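Local coordinates for protein 1,3-1,4-beta-glucanase (Hordeum vulgare, PDB 1AQ0) that probably hydrolyses 1,4-beta linkages in mixed-linkage 1,3-1,4-beta-glucans, such as those of cereal cell walls, as a family 17 glycoside hydrolase, at residues Y33-A38 against V50-P55; N61-P66 against V103-N108; A68-V73 against H110-A115; N76-P81 against A116-I121. All coordinates share one frame; numbering follows the deposited sequence.

Interaction 1 of 4, residues Y33-A38 against V50-P55; sequences YAPNQA and VVVGAP
The ring of Pro35 rests on the backbone of Gly53, its CD 3.3 Å from Gly53 O. Beside it, Ala34 directs its alpha hydrogen at the same oxygen in a CA-H...O contact (Ala34 CA to Gly53 O 3.5 Å). This carbonyl is buried with no hydrogen-bond partner in the model, and the weak CA-H of Ala34 is the nearest thing to one across the contact; Pro35 CD only packs on it. Gly53 itself fits closely: a beta carbon at its position would come tight against Tyr33 O. Two further apolar surfaces flank the centre. On one, Val52 puts CG1 between its backbone N and carbonyl carbon (chi1 61°), which swings CG2, anti to the N, onto Pro35, where it meets CB at 3.8 Å. On the other, Pro55 CD lies 4.1 Å from Pro35 CD and 4.3 Å from Ala34 CB. A second shell sets the shape of the loop. Pro35 is the centre of an inverse gamma turn, closed by a weak bond from Asn36 N to Ala34 O, and Asn36 then caps helix 37-43 through OD1 and the N-H of Ala39. Trp72 and Asn76 of helix 66-78 touch the Pro35 ring. The side chain of Tyr33 leaves its backbone away from 50-55, and its OH is hydrogen-bonded to Glu232. The contact thus lies in the strand-to-helix loop of the beta-alpha-beta unit formed by strand 29-32, helix 37-43 and strand 49-54, at the carboxy-terminal rim of a TIM barrel, the end that carries the active site in this fold.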
loop_
_atom_site.group_PDB
_atom_site.type_symbol
_atom_site.label_atom_id
_atom_site.label_comp_id
_atom_site.label_asym_id
_atom_site.label_seq_id
_atom_site.Cartn_x
_atom_site.Cartn_y
_atom_site.Cartn_z
ATOM N N TYR A 33 -27.356 5.491 -4.371
ATOM C CA TYR A 33 -27.741 4.123 -4.714
ATOM C C TYR A 33 -28.463 4.012 -6.061
ATOM O O TYR A 33 -28.721 2.914 -6.556
ATOM C CB TYR A 33 -28.581 3.517 -3.585
ATOM C CG TYR A 33 -27.781 3.340 -2.318
ATOM C CD1 TYR A 33 -27.613 4.397 -1.424
ATOM C CD2 TYR A 33 -27.134 2.133 -2.045
ATOM C CE1 TYR A 33 -26.818 4.261 -0.294
ATOM C CE2 TYR A 33 -26.338 1.986 -0.919
ATOM C CZ TYR A 33 -26.184 3.055 -0.052
ATOM O OH TYR A 33 -25.382 2.927 1.049
ATOM N N ALA A 34 -28.776 5.158 -6.642
ATOM C CA ALA A 34 -29.452 5.225 -7.925
ATOM C C ALA A 34 -29.102 6.588 -8.492
ATOM O O ALA A 34 -28.753 7.502 -7.741
ATOM C CB ALA A 34 -30.966 5.087 -7.738
ATOM N N PRO A 35 -29.111 6.727 -9.827
ATOM C CA PRO A 35 -28.781 8.023 -10.422
ATOM C C PRO A 35 -29.936 9.010 -10.279
ATOM O O PRO A 35 -30.597 9.369 -11.250
ATOM C CB PRO A 35 -28.487 7.663 -11.877
ATOM C CG PRO A 35 -29.398 6.520 -12.130
ATOM C CD PRO A 35 -29.286 5.694 -10.864
ATOM N N ASN A 36 -30.176 9.428 -9.042
ATOM C CA ASN A 36 -31.236 10.373 -8.722
ATOM C C ASN A 36 -30.956 11.707 -9.408
ATOM O O ASN A 36 -29.933 12.348 -9.161
ATOM C CB ASN A 36 -31.326 10.555 -7.205
ATOM C CG ASN A 36 -32.444 11.487 -6.799
ATOM O OD1 ASN A 36 -32.233 12.679 -6.600
ATOM N ND2 ASN A 36 -33.647 10.948 -6.685
ATOM N N GLN A 37 -31.902 12.133 -10.232
ATOM C CA GLN A 37 -31.795 13.361 -11.001
ATOM C C GLN A 37 -31.657 14.635 -10.189
ATOM O O GLN A 37 -30.856 15.490 -10.533
ATOM C CB GLN A 37 -32.981 13.464 -11.967
ATOM C CG GLN A 37 -33.000 12.344 -13.000
ATOM C CD GLN A 37 -34.382 12.078 -13.564
ATOM O OE1 GLN A 37 -35.138 11.261 -13.027
ATOM N NE2 GLN A 37 -34.722 12.767 -14.650
ATOM N N ALA A 38 -32.449 14.777 -9.134
ATOM C CA ALA A 38 -32.382 15.969 -8.299
ATOM C C ALA A 38 -30.995 16.081 -7.657
ATOM O O ALA A 38 -30.384 17.156 -7.633
ATOM C CB ALA A 38 -33.458 15.907 -7.232
ATOM N N VAL A 50 -18.518 11.694 -6.433
ATOM C CA VAL A 50 -19.749 10.917 -6.440
ATOM C C VAL A 50 -19.591 9.474 -6.872
ATOM O O VAL A 50 -18.928 9.178 -7.864
ATOM C CB VAL A 50 -20.826 11.577 -7.370
ATOM C CG1 VAL A 50 -22.091 10.707 -7.442
ATOM C CG2 VAL A 50 -21.185 12.971 -6.874
ATOM N N VAL A 51 -20.170 8.579 -6.082
ATOM C CA VAL A 51 -20.208 7.159 -6.406
ATOM C C VAL A 51 -21.686 6.974 -6.780
ATOM O O VAL A 51 -22.567 7.223 -5.960
ATOM C CB VAL A 51 -19.885 6.268 -5.184
ATOM C CG1 VAL A 51 -20.149 4.798 -5.517
ATOM C CG2 VAL A 51 -18.444 6.458 -4.769
ATOM N N VAL A 52 -21.964 6.633 -8.030
ATOM C CA VAL A 52 -23.346 6.452 -8.458
ATOM C C VAL A 52 -23.635 4.977 -8.689
ATOM O O VAL A 52 -22.835 4.260 -9.291
ATOM C CB VAL A 52 -23.672 7.289 -9.729
ATOM C CG1 VAL A 52 -22.797 6.866 -10.894
ATOM C CG2 VAL A 52 -25.147 7.159 -10.082
ATOM N N GLY A 53 -24.759 4.508 -8.165
ATOM C CA GLY A 53 -25.088 3.114 -8.336
ATOM C C GLY A 53 -26.110 2.831 -9.410
ATOM O O GLY A 53 -26.873 3.708 -9.817
ATOM N N ALA A 54 -26.031 1.621 -9.945
ATOM C CA ALA A 54 -26.982 1.129 -10.929
ATOM C C ALA A 54 -27.747 0.159 -10.040
ATOM O O ALA A 54 -27.190 -0.855 -9.608
ATOM C CB ALA A 54 -26.263 0.375 -12.047
ATOM N N PRO A 55 -29.004 0.488 -9.691
ATOM C CA PRO A 55 -29.814 -0.383 -8.828
ATOM C C PRO A 55 -29.988 -1.822 -9.322
ATOM O O PRO A 55 -29.941 -2.092 -10.523
ATOM C CB PRO A 55 -31.134 0.382 -8.704
ATOM C CG PRO A 55 -31.191 1.187 -9.970
ATOM C CD PRO A 55 -29.774 1.664 -10.128
#

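Interaction 2 of 4, residues N61-P66 against V103-N108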
loop_
_atom_site.group_PDB
_atom_site.type_symbol
_atom_site.label_atom_id
_atom_site.label_comp_id
_atom_site.label_asym_id
_atom_site.label_seq_id
_atom_site.Cartn_x
_atom_site.Cartn_y
_atom_site.Cartn_z
ATOM N N ASN A 61 -31.014 -6.006 -17.510
ATOM C CA ASN A 61 -31.043 -5.241 -18.751
ATOM C C ASN A 61 -29.646 -4.815 -19.180
ATOM O O ASN A 61 -29.294 -4.901 -20.355
ATOM C CB ASN A 61 -31.924 -4.005 -18.604
ATOM C CG ASN A 61 -33.286 -4.197 -19.217
ATOM O OD1 ASN A 61 -34.131 -4.897 -18.665
ATOM N ND2 ASN A 61 -33.501 -3.600 -20.380
ATOM N N LEU A 62 -28.851 -4.351 -18.223
ATOM C CA LEU A 62 -27.491 -3.916 -18.508
ATOM C C LEU A 62 -26.628 -5.092 -18.959
ATOM O O LEU A 62 -25.775 -4.940 -19.829
ATOM C CB LEU A 62 -26.871 -3.239 -17.278
ATOM C CG LEU A 62 -27.485 -1.925 -16.768
ATOM C CD1 LEU A 62 -26.787 -1.495 -15.488
ATOM C CD2 LEU A 62 -27.380 -0.834 -17.816
ATOM N N ALA A 63 -26.875 -6.267 -18.387
ATOM C CA ALA A 63 -26.119 -7.474 -18.718
ATOM C C ALA A 63 -26.475 -8.044 -20.081
ATOM O O ALA A 63 -25.608 -8.530 -20.808
ATOM C CB ALA A 63 -26.341 -8.531 -17.661
ATOM N N ALA A 64 -27.751 -7.972 -20.432
ATOM C CA ALA A 64 -28.221 -8.518 -21.694
ATOM C C ALA A 64 -27.979 -7.642 -22.912
ATOM O O ALA A 64 -27.827 -8.153 -24.021
ATOM C CB ALA A 64 -29.707 -8.866 -21.588
ATOM N N SER A 65 -27.888 -6.334 -22.718
ATOM C CA SER A 65 -27.717 -5.461 -23.861
ATOM C C SER A 65 -26.706 -4.330 -23.755
ATOM O O SER A 65 -26.854 -3.425 -22.934
ATOM C CB SER A 65 -29.083 -4.883 -24.244
ATOM O OG SER A 65 -28.972 -3.942 -25.297
ATOM N N PRO A 66 -25.664 -4.362 -24.605
ATOM C CA PRO A 66 -24.639 -3.314 -24.607
ATOM C C PRO A 66 -25.279 -1.960 -24.910
ATOM O O PRO A 66 -24.866 -0.937 -24.372
ATOM C CB PRO A 66 -23.712 -3.757 -25.737
ATOM C CG PRO A 66 -23.743 -5.248 -25.602
ATOM C CD PRO A 66 -25.227 -5.518 -25.413
ATOM N N VAL A 103 -21.054 -9.725 -13.660
ATOM C CA VAL A 103 -19.927 -9.450 -14.549
ATOM C C VAL A 103 -20.363 -8.929 -15.921
ATOM O O VAL A 103 -19.800 -7.955 -16.418
ATOM C CB VAL A 103 -18.984 -10.671 -14.680
ATOM C CG1 VAL A 103 -17.859 -10.369 -15.658
ATOM C CG2 VAL A 103 -18.404 -11.013 -13.319
ATOM N N PRO A 104 -21.376 -9.557 -16.549
ATOM C CA PRO A 104 -21.820 -9.073 -17.864
ATOM C C PRO A 104 -22.234 -7.595 -17.806
ATOM O O PRO A 104 -21.847 -6.794 -18.664
ATOM C CB PRO A 104 -23.016 -9.971 -18.163
ATOM C CG PRO A 104 -22.632 -11.250 -17.521
ATOM C CD PRO A 104 -22.075 -10.804 -16.194
ATOM N N ALA A 105 -22.991 -7.236 -16.770
ATOM C CA ALA A 105 -23.445 -5.857 -16.596
ATOM C C ALA A 105 -22.265 -4.905 -16.387
ATOM O O ALA A 105 -22.233 -3.817 -16.963
ATOM C CB ALA A 105 -24.422 -5.764 -15.432
ATOM N N MET A 106 -21.295 -5.313 -15.571
ATOM C CA MET A 106 -20.126 -4.473 -15.316
ATOM C C MET A 106 -19.312 -4.276 -16.590
ATOM O O MET A 106 -18.851 -3.168 -16.868
ATOM C CB MET A 106 -19.238 -5.070 -14.216
ATOM C CG MET A 106 -19.842 -5.028 -12.812
ATOM S SD MET A 106 -18.653 -5.551 -11.539
ATOM C CE MET A 106 -19.027 -7.228 -11.385
ATOM N N LYS A 107 -19.149 -5.347 -17.366
ATOM C CA LYS A 107 -18.398 -5.290 -18.622
ATOM C C LYS A 107 -19.053 -4.311 -19.579
ATOM O O LYS A 107 -18.379 -3.479 -20.186
ATOM C CB LYS A 107 -18.370 -6.654 -19.307
ATOM C CG LYS A 107 -17.333 -7.644 -18.816
ATOM C CD LYS A 107 -17.534 -8.968 -19.557
ATOM C CE LYS A 107 -16.237 -9.540 -20.120
ATOM N NZ LYS A 107 -15.446 -10.300 -19.109
ATOM N N ASN A 108 -20.374 -4.422 -19.716
ATOM C CA ASN A 108 -21.124 -3.549 -20.615
ATOM C C ASN A 108 -21.070 -2.086 -20.195
ATOM O O ASN A 108 -20.918 -1.206 -21.042
ATOM C CB ASN A 108 -22.577 -4.028 -20.760
ATOM C CG ASN A 108 -22.693 -5.301 -21.582
ATOM O OD1 ASN A 108 -21.769 -5.667 -22.305
ATOM N ND2 ASN A 108 -23.828 -5.979 -21.479
#
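Asn108 sets its CG beside its own backbone N and anti to its carbonyl carbon (chi1 -72°), which carries the amide across to the last turn of helix 59-64. There ND2 donates to Leu62 O at 2.8 Å. The bond is almost straight (175° at the hydrogen), lies in the carbonyl plane of Leu62 and practically in the amide plane of Asn108, and meets the C=O at 150°; such geometry would hold the amide against rotation. Leu62 O is well placed to accept it, because the residue four places on is Pro66, which has no N-H to complete a helical bond. Ala63 O also stands 3.2 Å from ND2. The other end of the amide faces Pro66, whose CG is 3.9 Å from Asn108 OD1. A leucine in place of Asn108 would probably leave Leu62 O without its donor in a partly buried seam and push a branched apolar end against the two carbonyls. Below the amide the packing is made of small groups. Ala63 CB meets Pro104 CB at 3.7 Å and Ala105 CB at 4.0 Å, and Leu62 CB also lies 4.0 Å from Ala105 CB. With so little side chain between them the backbones come very near, Ala63 CA and Ala105 CA being 3.8 Å apart. Ser65 ends helix 59-64 and caps helix 66-78 through OG to Ala68 N. Leu62 continues onto Trp72 and Asn108 onto Ala69, both of helix 66-78, while Ala105 and Met106 cover Val90 of strand 84-92, with helix 145-161 packed on the further flank of helix 102-115.

Interaction 3 of 4, residues A68-V73 against H110-A115; sequences AAASWV and HGALVA
Ala112 presses its methyl into the surface of helix 66-78, and this is the dense part of the contact. Its CB is 3.7 Å from Val73 CG2 and equally 3.7 Å from Ala70 CA, with Ala69 O at 4.0 Å, so one small group is held between a side chain and bare backbone. Val73 supplies both of its branches to the neighbouring helix. With CG1 anti to the backbone N (chi1 168°) and CG2 anti to the carbonyl carbon, CG2 goes to Ala112 while CG1 reaches Leu113, whose CD2 it meets at 3.9 Å. The leucine starts off along the flank of its helix, but its branched end comes back toward Val73, and the two side chains cross at a slant. This inner part is buried: Leu113 also touches Val88 of strand 84-92 and Val123 of strand 122-128, so the valine-leucine pair is continuous with the layer between helices and sheet. The outer part is looser. Ala70 faces solvent, and its CB comes no nearer than 4.3 Å to Ala112 CB, a grazing contact between two methyls that buries little. The side chains that meet are all apolar, and the contact rests on van der Waals packing. Small residues at the crossing let the axes approach to 8.5 Å, and the segments, running broadly the same way, cross at -56°. Helices 66-78 and 102-115, packed side by side outside strands 84-92 and 122-128, are typical of the outer helical layer of a TIM barrel.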
loop_
_atom_site.group_PDB
_atom_site.type_symbol
_atom_site.label_atom_id
_atom_site.label_comp_id
_atom_site.label_asym_id
_atom_site.label_seq_id
_atom_site.Cartn_x
_atom_site.Cartn_y
_atom_site.Cartn_z
ATOM N N ALA A 68 -28.296 -1.009 -24.045
ATOM C CA ALA A 68 -28.990 -0.541 -22.846
ATOM C C ALA A 68 -27.965 0.085 -21.896
ATOM O O ALA A 68 -28.224 1.111 -21.270
ATOM C CB ALA A 68 -29.719 -1.691 -22.162
ATOM N N ALA A 69 -26.783 -0.518 -21.836
ATOM C CA ALA A 69 -25.711 -0.022 -20.984
ATOM C C ALA A 69 -25.220 1.335 -21.494
ATOM O O ALA A 69 -25.001 2.263 -20.710
ATOM C CB ALA A 69 -24.569 -1.029 -20.936
ATOM N N ALA A 70 -25.092 1.465 -22.811
ATOM C CA ALA A 70 -24.646 2.720 -23.406
ATOM C C ALA A 70 -25.693 3.797 -23.173
ATOM O O ALA A 70 -25.370 4.971 -22.987
ATOM C CB ALA A 70 -24.396 2.546 -24.895
ATOM N N SER A 71 -26.956 3.389 -23.176
ATOM C CA SER A 71 -28.054 4.318 -22.953
ATOM C C SER A 71 -28.060 4.758 -21.484
ATOM O O SER A 71 -28.246 5.942 -21.184
ATOM C CB SER A 71 -29.383 3.658 -23.335
ATOM O OG SER A 71 -30.449 4.592 -23.315
ATOM N N TRP A 72 -27.803 3.816 -20.578
ATOM C CA TRP A 72 -27.766 4.115 -19.147
ATOM C C TRP A 72 -26.660 5.138 -18.878
ATOM O O TRP A 72 -26.868 6.122 -18.164
ATOM C CB TRP A 72 -27.514 2.841 -18.332
ATOM C CG TRP A 72 -27.728 3.025 -16.850
ATOM C CD1 TRP A 72 -28.905 2.873 -16.166
ATOM C CD2 TRP A 72 -26.753 3.445 -15.877
ATOM N NE1 TRP A 72 -28.725 3.183 -14.835
ATOM C CE2 TRP A 72 -27.416 3.538 -14.633
ATOM C CE3 TRP A 72 -25.387 3.761 -15.943
ATOM C CZ2 TRP A 72 -26.759 3.937 -13.459
ATOM C CZ3 TRP A 72 -24.734 4.160 -14.774
ATOM C CH2 TRP A 72 -25.425 4.244 -13.551
ATOM N N VAL A 73 -25.490 4.908 -19.466
ATOM C CA VAL A 73 -24.355 5.810 -19.308
ATOM C C VAL A 73 -24.660 7.186 -19.900
ATOM O O VAL A 73 -24.362 8.208 -19.286
ATOM C CB VAL A 73 -23.074 5.212 -19.947
ATOM C CG1 VAL A 73 -21.980 6.257 -20.049
ATOM C CG2 VAL A 73 -22.592 4.039 -19.119
ATOM N N HIS A 110 -18.718 -0.767 -18.360
ATOM C CA HIS A 110 -17.322 -0.400 -18.547
ATOM C C HIS A 110 -17.057 -0.030 -20.013
ATOM O O HIS A 110 -16.482 1.022 -20.305
ATOM C CB HIS A 110 -16.417 -1.558 -18.122
ATOM C CG HIS A 110 -14.956 -1.283 -18.316
ATOM N ND1 HIS A 110 -14.234 -1.904 -19.297
ATOM C CD2 HIS A 110 -14.171 -0.377 -17.672
ATOM C CE1 HIS A 110 -13.026 -1.370 -19.242
ATOM N NE2 HIS A 110 -12.942 -0.445 -18.276
ATOM N N GLY A 111 -17.514 -0.882 -20.927
ATOM C CA GLY A 111 -17.323 -0.630 -22.345
ATOM C C GLY A 111 -17.934 0.687 -22.782
ATOM O O GLY A 111 -17.336 1.429 -23.560
ATOM N N ALA A 112 -19.120 0.987 -22.266
ATOM C CA ALA A 112 -19.817 2.223 -22.600
ATOM C C ALA A 112 -19.060 3.443 -22.086
ATOM O O ALA A 112 -18.984 4.466 -22.770
ATOM C CB ALA A 112 -21.236 2.196 -22.039
ATOM N N LEU A 113 -18.505 3.343 -20.881
ATOM C CA LEU A 113 -17.747 4.450 -20.297
ATOM C C LEU A 113 -16.510 4.780 -21.133
ATOM O O LEU A 113 -16.237 5.949 -21.418
ATOM C CB LEU A 113 -17.356 4.131 -18.854
ATOM C CG LEU A 113 -18.508 4.234 -17.853
ATOM C CD1 LEU A 113 -18.093 3.645 -16.519
ATOM C CD2 LEU A 113 -18.923 5.688 -17.708
ATOM N N VAL A 114 -15.781 3.751 -21.550
ATOM C CA VAL A 114 -14.584 3.933 -22.369
ATOM C C VAL A 114 -14.909 4.644 -23.692
ATOM O O VAL A 114 -14.339 5.692 -23.999
ATOM C CB VAL A 114 -13.906 2.575 -22.648
ATOM C CG1 VAL A 114 -12.795 2.728 -23.680
ATOM C CG2 VAL A 114 -13.349 2.011 -21.357
ATOM N N ALA A 115 -15.885 4.113 -24.421
ATOM C CA ALA A 115 -16.298 4.676 -25.703
ATOM C C ALA A 115 -16.705 6.146 -25.628
ATOM O O ALA A 115 -16.564 6.886 -26.607
ATOM C CB ALA A 115 -17.436 3.849 -26.289
#

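Interaction 4 of 4, residues N76-P81 against A116-I121; sequences NIQAYP and AGLGHI
Ile77 meets both Leu118 and Ile121 through one methyl, CG2, which stands anti to the backbone N. It touches Leu118 CD1 at 3.7 Å and Ile121 CD1 at 4.0 Å, and in each pair the side chains pass alongside one another, pointing opposite ways. Leu118 CD1 also packs on Gln78 CG, 3.9 Å away, where the two chains meet obliquely. Behind this apolar group, Phe85 and Val88 of strand 84-92 touch both Ile77 and Ile121. A second kind of contact joins a flat polar group to a methyl: Gln78, extended beyond CG, brings its amide to Ala116, whose CB lies 3.7 Å from both Gln78 CD and NE2. Water supplies the polar link. One molecule donates to Ala116 O at 3.1 Å and accepts a weak bond from Gln78 NE2 at 3.3 Å. Backbone bonds shape the loop that presents Leu118 and Ile121. Gly117, at phi 84°, closes helix 102-115 in a Schellman motif, and a type I turn follows, closed by Ile121 N to Leu118 O at 3.0 Å. The Schellman motif and the turn form the helix-to-strand loop before strand 122-128, at the amino-terminal end of the TIM-barrel strands, opposite the usual active-site end.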
loop_
_atom_site.group_PDB
_atom_site.type_symbol
_atom_site.label_atom_id
_atom_site.label_comp_id
_atom_site.label_asym_id
_atom_site.label_seq_id
_atom_site.Cartn_x
_atom_site.Cartn_y
_atom_site.Cartn_z
ATOM N N ASN A 76 -27.447 8.877 -17.543
ATOM C CA ASN A 76 -27.106 9.084 -16.144
ATOM C C ASN A 76 -25.703 9.551 -15.812
ATOM O O ASN A 76 -25.455 9.984 -14.685
ATOM C CB ASN A 76 -27.449 7.823 -15.348
ATOM C CG ASN A 76 -28.911 7.430 -15.487
ATOM O OD1 ASN A 76 -29.803 8.194 -15.125
ATOM N ND2 ASN A 76 -29.161 6.242 -16.026
ATOM N N ILE A 77 -24.786 9.460 -16.774
ATOM C CA ILE A 77 -23.404 9.894 -16.556
ATOM C C ILE A 77 -23.046 11.068 -17.476
ATOM O O ILE A 77 -22.748 12.167 -17.008
ATOM C CB ILE A 77 -22.386 8.741 -16.792
ATOM C CG1 ILE A 77 -22.766 7.498 -15.977
ATOM C CG2 ILE A 77 -20.980 9.192 -16.422
ATOM C CD1 ILE A 77 -22.773 7.702 -14.482
ATOM N N GLN A 78 -23.125 10.847 -18.785
ATOM C CA GLN A 78 -22.797 11.886 -19.756
ATOM C C GLN A 78 -23.684 13.115 -19.635
ATOM O O GLN A 78 -23.262 14.223 -19.962
ATOM C CB GLN A 78 -22.885 11.341 -21.175
ATOM C CG GLN A 78 -21.837 10.313 -21.503
ATOM C CD GLN A 78 -21.990 9.778 -22.906
ATOM O OE1 GLN A 78 -22.629 8.749 -23.126
ATOM N NE2 GLN A 78 -21.418 10.487 -23.871
ATOM N N ALA A 79 -24.904 12.921 -19.149
ATOM C CA ALA A 79 -25.851 14.016 -18.987
ATOM C C ALA A 79 -25.467 14.994 -17.878
ATOM O O ALA A 79 -26.079 16.055 -17.742
ATOM C CB ALA A 79 -27.248 13.465 -18.732
ATOM N N TYR A 80 -24.464 14.641 -17.078
ATOM C CA TYR A 80 -24.032 15.509 -15.981
ATOM C C TYR A 80 -22.526 15.749 -16.029
ATOM O O TYR A 80 -21.782 15.248 -15.186
ATOM C CB TYR A 80 -24.424 14.894 -14.628
ATOM C CG TYR A 80 -25.891 14.556 -14.521
ATOM C CD1 TYR A 80 -26.834 15.536 -14.213
ATOM C CD2 TYR A 80 -26.341 13.259 -14.763
ATOM C CE1 TYR A 80 -28.193 15.228 -14.150
ATOM C CE2 TYR A 80 -27.693 12.943 -14.703
ATOM C CZ TYR A 80 -28.614 13.928 -14.393
ATOM O OH TYR A 80 -29.952 13.606 -14.304
ATOM N N PRO A 81 -22.062 16.576 -16.987
ATOM C CA PRO A 81 -20.637 16.887 -17.148
ATOM C C PRO A 81 -19.982 17.639 -15.986
ATOM O O PRO A 81 -18.763 17.629 -15.859
ATOM C CB PRO A 81 -20.616 17.703 -18.441
ATOM C CG PRO A 81 -21.931 18.408 -18.413
ATOM C CD PRO A 81 -22.866 17.304 -17.986
ATOM N N ALA A 116 -17.204 6.565 -24.468
ATOM C CA ALA A 116 -17.649 7.945 -24.266
ATOM C C ALA A 116 -16.526 8.882 -23.831
ATOM O O ALA A 116 -16.739 10.087 -23.704
ATOM C CB ALA A 116 -18.782 7.982 -23.247
ATOM N N GLY A 117 -15.339 8.326 -23.602
ATOM C CA GLY A 117 -14.208 9.130 -23.170
ATOM C C GLY A 117 -14.213 9.349 -21.668
ATOM O O GLY A 117 -13.596 10.294 -21.164
ATOM N N LEU A 118 -14.887 8.452 -20.952
ATOM C CA LEU A 118 -14.995 8.529 -19.498
ATOM C C LEU A 118 -14.366 7.309 -18.827
ATOM O O LEU A 118 -14.763 6.924 -17.729
ATOM C CB LEU A 118 -16.466 8.646 -19.085
ATOM C CG LEU A 118 -17.256 9.839 -19.631
ATOM C CD1 LEU A 118 -18.739 9.687 -19.288
ATOM C CD2 LEU A 118 -16.689 11.145 -19.077
ATOM N N GLY A 119 -13.344 6.743 -19.467
ATOM C CA GLY A 119 -12.666 5.572 -18.932
ATOM C C GLY A 119 -12.007 5.733 -17.572
ATOM O O GLY A 119 -11.518 4.757 -17.002
ATOM N N HIS A 120 -11.955 6.961 -17.069
ATOM C CA HIS A 120 -11.361 7.222 -15.759
ATOM C C HIS A 120 -12.317 6.860 -14.615
ATOM O O HIS A 120 -11.893 6.733 -13.467
ATOM C CB HIS A 120 -10.919 8.685 -15.650
ATOM C CG HIS A 120 -12.005 9.669 -15.948
ATOM N ND1 HIS A 120 -12.411 10.010 -17.217
ATOM C CD2 HIS A 120 -12.784 10.396 -15.106
ATOM C CE1 HIS A 120 -13.398 10.909 -17.110
ATOM N NE2 HIS A 120 -13.659 11.174 -15.847
ATOM N N ILE A 121 -13.608 6.732 -14.930
ATOM C CA ILE A 121 -14.624 6.363 -13.943
ATOM C C ILE A 121 -14.621 4.841 -13.861
ATOM O O ILE A 121 -14.948 4.159 -14.832
ATOM C CB ILE A 121 -16.018 6.872 -14.366
ATOM C CG1 ILE A 121 -15.995 8.394 -14.502
ATOM C CG2 ILE A 121 -17.078 6.442 -13.351
ATOM C CD1 ILE A 121 -17.242 8.991 -15.155
HETATM O O HOH W 1 -18.872 11.928 -22.308
#

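In the fold
Along the chain, interaction 1 closes before the others open, whereas interactions 2, 3 and 4 interleave: helices 59-64 and 66-78 come first, then helix 102-115 and its following loop return past them. Interactions 2 and 3 share helix 102-115, interactions 3 and 4 share helix 66-78, and each of these pairs has centres about 9 Å apart. The centres of interactions 2 and 4, at the two ends of this seam, are about 17 Å apart, without touching. Interaction 1 lies nearer the centre of the chain and meets the seam at several points, among them Trp72 on Pro35, Gly53 and Ala54, Ile77 on Val52, and Leu62 on Ala54. Together they pack consecutive beta-alpha units of one TIM barrel against each other.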